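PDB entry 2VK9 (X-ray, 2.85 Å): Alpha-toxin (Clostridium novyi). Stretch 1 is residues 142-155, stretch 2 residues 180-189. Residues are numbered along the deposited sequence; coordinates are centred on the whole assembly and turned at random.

Stretch 1 (142-155) TLKTAIIQESSKVI
Stretch 2 180-189: LIYRYKRELK

Two alpha-helical segments, each continuing beyond its stretch at both ends and held by i to i+4 backbone hydrogen bonds such as Ile147 N to Leu143 O at 2.9 Å, pack with axes 10.1 Å apart at closest approach and N-to-C directions at 136°, closer to antiparallel than parallel. The register is marked by Ser151 and Ile181, whose CA atoms lie 6.4 Å apart. No hydrogen bond crosses; the two stretches together bury 467 Å², and the contact is mainly apolar.

Along stretch 1, Leu143 (chi1 t, chi2 p) points toward its partner and sets CD2 3.7 Å from CD2 of Leu188, which has the same rotamer. One turn on, Ile147 (m, m) leaves its backbone sideways yet reaches across: its CG2 lies 3.9 Å from CG2 of Ile181 (m, t), its CD1 3.9 Å from Tyr184 CB. Ser151 (p), a small residue pointing toward the other helix, lies where the backbones come nearest: its CB is 3.6 Å from Tyr184 CE1, its OG 3.5 Å from Ile181 CG1. Ser151 OG lies 2.7 Å from both Ile147 O and Ile148 O, so its polarity is met within its own helix. Tyr184 (chi1 m, chi2 159°) is the knob, seated among Ile147, Glu150, Ser151 and Val154, with Ile147 O at its ring edge. Val154 (t) brings CG1 to 3.8 Å from CD2 of Leu180 (t, p); Ile155 (m, m) adds its CG1 at 4.2 Å from that same Leu180 CD2.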

# COMPACT_ATOMS: atom_id res chain seq x y z
N THR A 142 -2.91 20.70 -6.44
CA THR A 142 -3.07 22.15 -6.27
C THR A 142 -4.08 22.46 -5.17
O THR A 142 -3.86 23.38 -4.38
CB THR A 142 -3.46 22.84 -7.60
OG1 THR A 142 -2.27 23.09 -8.35
CG2 THR A 142 -4.16 24.18 -7.36
N LEU A 143 -5.16 21.70 -5.11
CA LEU A 143 -6.17 21.87 -4.07
C LEU A 143 -5.60 21.62 -2.68
O LEU A 143 -5.85 22.41 -1.77
CB LEU A 143 -7.39 20.97 -4.32
CG LEU A 143 -8.40 20.91 -3.17
CD1 LEU A 143 -9.10 22.24 -2.96
CD2 LEU A 143 -9.42 19.80 -3.37
N LYS A 144 -4.86 20.52 -2.50
CA LYS A 144 -4.27 20.21 -1.19
C LYS A 144 -3.33 21.32 -0.71
O LYS A 144 -3.42 21.76 0.44
CB LYS A 144 -3.52 18.87 -1.21
CG LYS A 144 -3.13 18.40 0.18
CD LYS A 144 -2.19 17.24 0.13
CE LYS A 144 -1.71 16.87 1.51
NZ LYS A 144 -0.56 15.94 1.42
N THR A 145 -2.43 21.74 -1.60
CA THR A 145 -1.54 22.86 -1.34
C THR A 145 -2.36 24.08 -0.91
O THR A 145 -2.09 24.69 0.12
CB THR A 145 -0.68 23.20 -2.57
OG1 THR A 145 0.20 22.10 -2.85
CG2 THR A 145 0.16 24.46 -2.33
N ALA A 146 -3.39 24.41 -1.69
CA ALA A 146 -4.21 25.57 -1.38
C ALA A 146 -4.76 25.47 0.04
O ALA A 146 -4.63 26.41 0.82
CB ALA A 146 -5.33 25.73 -2.40
N ILE A 147 -5.35 24.32 0.38
CA ILE A 147 -5.95 24.10 1.70
C ILE A 147 -4.93 24.39 2.79
O ILE A 147 -5.23 25.13 3.72
CB ILE A 147 -6.49 22.67 1.88
CG1 ILE A 147 -7.65 22.39 0.92
CG2 ILE A 147 -6.92 22.43 3.33
CD1 ILE A 147 -8.77 23.39 1.02
N ILE A 148 -3.73 23.82 2.65
CA ILE A 148 -2.66 24.00 3.63
C ILE A 148 -2.19 25.44 3.68
O ILE A 148 -2.32 26.08 4.72
CB ILE A 148 -1.47 23.04 3.39
CG1 ILE A 148 -1.87 21.61 3.73
CG2 ILE A 148 -0.27 23.44 4.24
CD1 ILE A 148 -0.87 20.58 3.24
N GLN A 149 -1.69 25.95 2.56
CA GLN A 149 -1.13 27.30 2.48
C GLN A 149 -2.10 28.41 2.85
O GLN A 149 -1.72 29.39 3.46
CB GLN A 149 -0.58 27.57 1.08
CG GLN A 149 0.68 26.78 0.73
CD GLN A 149 1.87 27.08 1.64
OE1 GLN A 149 2.07 28.22 2.09
NE2 GLN A 149 2.68 26.06 1.91
N GLU A 150 -3.37 28.24 2.48
CA GLU A 150 -4.35 29.28 2.75
C GLU A 150 -4.78 29.32 4.22
O GLU A 150 -5.12 30.39 4.74
CB GLU A 150 -5.56 29.12 1.83
CG GLU A 150 -6.17 30.42 1.37
CD GLU A 150 -5.22 31.27 0.52
OE1 GLU A 150 -4.40 30.70 -0.24
OE2 GLU A 150 -5.30 32.52 0.62
N SER A 151 -4.76 28.17 4.88
CA SER A 151 -5.16 28.05 6.28
C SER A 151 -4.01 28.42 7.19
O SER A 151 -4.22 28.97 8.27
CB SER A 151 -5.60 26.62 6.59
OG SER A 151 -4.55 25.71 6.27
N SER A 152 -2.80 28.10 6.75
CA SER A 152 -1.59 28.51 7.45
C SER A 152 -1.59 30.03 7.58
O SER A 152 -1.45 30.57 8.68
CB SER A 152 -0.35 28.04 6.70
OG SER A 152 -0.20 26.63 6.81
N LYS A 153 -1.78 30.71 6.45
CA LYS A 153 -1.84 32.17 6.41
C LYS A 153 -2.83 32.72 7.43
O LYS A 153 -2.47 33.56 8.26
CB LYS A 153 -2.22 32.62 4.99
CG LYS A 153 -1.89 34.07 4.70
CD LYS A 153 -2.25 34.46 3.28
CE LYS A 153 -2.01 35.95 3.10
NZ LYS A 153 -1.99 36.33 1.67
N VAL A 154 -4.07 32.24 7.40
CA VAL A 154 -5.14 32.79 8.24
C VAL A 154 -4.80 32.69 9.73
O VAL A 154 -5.07 33.62 10.50
CB VAL A 154 -6.52 32.17 7.92
CG1 VAL A 154 -7.57 32.55 8.95
CG2 VAL A 154 -6.99 32.61 6.54
N ILE A 155 -4.19 31.58 10.13
CA ILE A 155 -3.89 31.33 11.54
C ILE A 155 -2.61 32.05 12.00
O ILE A 155 -2.55 32.51 13.15
CB ILE A 155 -3.88 29.81 11.88
CG1 ILE A 155 -5.29 29.21 11.70
CG2 ILE A 155 -3.37 29.53 13.30
CD1 ILE A 155 -6.43 29.95 12.45
N LEU A 180 -9.49 24.81 11.18
CA LEU A 180 -9.86 25.56 9.99
C LEU A 180 -9.84 24.68 8.73
O LEU A 180 -10.74 24.78 7.89
CB LEU A 180 -8.93 26.76 9.83
CG LEU A 180 -9.32 27.85 8.82
CD1 LEU A 180 -10.59 28.57 9.26
CD2 LEU A 180 -8.17 28.83 8.62
N ILE A 181 -8.80 23.84 8.60
CA ILE A 181 -8.73 22.84 7.54
C ILE A 181 -9.98 21.95 7.54
O ILE A 181 -10.52 21.64 6.48
CB ILE A 181 -7.45 21.98 7.62
CG1 ILE A 181 -6.24 22.82 7.20
CG2 ILE A 181 -7.56 20.74 6.73
CD1 ILE A 181 -4.89 22.15 7.42
N TYR A 182 -10.43 21.55 8.73
CA TYR A 182 -11.69 20.82 8.85
C TYR A 182 -12.83 21.56 8.18
O TYR A 182 -13.56 20.98 7.40
CB TYR A 182 -12.02 20.54 10.33
CG TYR A 182 -13.35 19.84 10.55
CD1 TYR A 182 -13.45 18.46 10.45
CD2 TYR A 182 -14.49 20.56 10.88
CE1 TYR A 182 -14.66 17.80 10.66
CE2 TYR A 182 -15.72 19.91 11.09
CZ TYR A 182 -15.79 18.54 10.98
OH TYR A 182 -16.98 17.89 11.19
N ARG A 183 -12.96 22.85 8.47
CA ARG A 183 -14.04 23.67 7.91
C ARG A 183 -13.98 23.77 6.39
O ARG A 183 -15.02 23.75 5.72
CB ARG A 183 -14.04 25.08 8.53
CG ARG A 183 -15.01 25.26 9.68
CD ARG A 183 -14.75 26.58 10.40
NE ARG A 183 -15.71 26.79 11.48
CZ ARG A 183 -15.40 27.29 12.68
NH1 ARG A 183 -14.15 27.62 12.98
NH2 ARG A 183 -16.36 27.44 13.60
N TYR A 184 -12.77 23.90 5.85
CA TYR A 184 -12.55 23.94 4.42
C TYR A 184 -13.01 22.64 3.79
O TYR A 184 -13.78 22.65 2.82
CB TYR A 184 -11.08 24.19 4.10
CG TYR A 184 -10.56 25.58 4.42
CD1 TYR A 184 -9.20 25.82 4.60
CD2 TYR A 184 -11.44 26.66 4.55
CE1 TYR A 184 -8.72 27.09 4.89
CE2 TYR A 184 -10.96 27.93 4.84
CZ TYR A 184 -9.61 28.15 5.01
OH TYR A 184 -9.15 29.42 5.30
N LYS A 185 -12.56 21.53 4.35
CA LYS A 185 -12.90 20.19 3.85
C LYS A 185 -14.40 19.98 3.91
O LYS A 185 -14.98 19.34 3.04
CB LYS A 185 -12.19 19.11 4.67
CG LYS A 185 -10.69 19.07 4.48
CD LYS A 185 -10.06 17.98 5.30
CE LYS A 185 -8.83 17.42 4.60
NZ LYS A 185 -8.43 16.07 5.12
N ARG A 186 -15.02 20.53 4.95
CA ARG A 186 -16.43 20.34 5.17
C ARG A 186 -17.26 21.13 4.16
O ARG A 186 -18.31 20.66 3.71
CB ARG A 186 -16.81 20.72 6.59
CG ARG A 186 -17.92 19.84 7.12
CD ARG A 186 -18.41 20.25 8.48
NE ARG A 186 -19.78 19.78 8.64
CZ ARG A 186 -20.86 20.55 8.55
NH1 ARG A 186 -20.74 21.86 8.34
NH2 ARG A 186 -22.06 20.01 8.69
N GLU A 187 -16.77 22.31 3.79
CA GLU A 187 -17.45 23.13 2.80
C GLU A 187 -17.21 22.66 1.37
O GLU A 187 -18.07 22.82 0.50
CB GLU A 187 -17.07 24.60 2.97
CG GLU A 187 -17.83 25.25 4.12
CD GLU A 187 -17.52 26.73 4.30
OE1 GLU A 187 -16.31 27.09 4.33
OE2 GLU A 187 -18.48 27.52 4.41
N LEU A 188 -16.04 22.06 1.15
CA LEU A 188 -15.74 21.42 -0.12
C LEU A 188 -16.66 20.23 -0.34
O LEU A 188 -17.14 20.03 -1.44
CB LEU A 188 -14.26 21.01 -0.22
CG LEU A 188 -13.83 20.32 -1.53
CD1 LEU A 188 -13.80 21.27 -2.72
CD2 LEU A 188 -12.50 19.65 -1.39
N LYS A 189 -16.92 19.47 0.72
CA LYS A 189 -17.83 18.32 0.59
C LYS A 189 -19.26 18.76 0.30
O LYS A 189 -19.96 18.11 -0.46
CB LYS A 189 -17.79 17.41 1.82
CG LYS A 189 -18.41 16.04 1.55
CD LYS A 189 -18.76 15.28 2.83
CE LYS A 189 -19.55 14.00 2.51
NZ LYS A 189 -18.88 13.16 1.46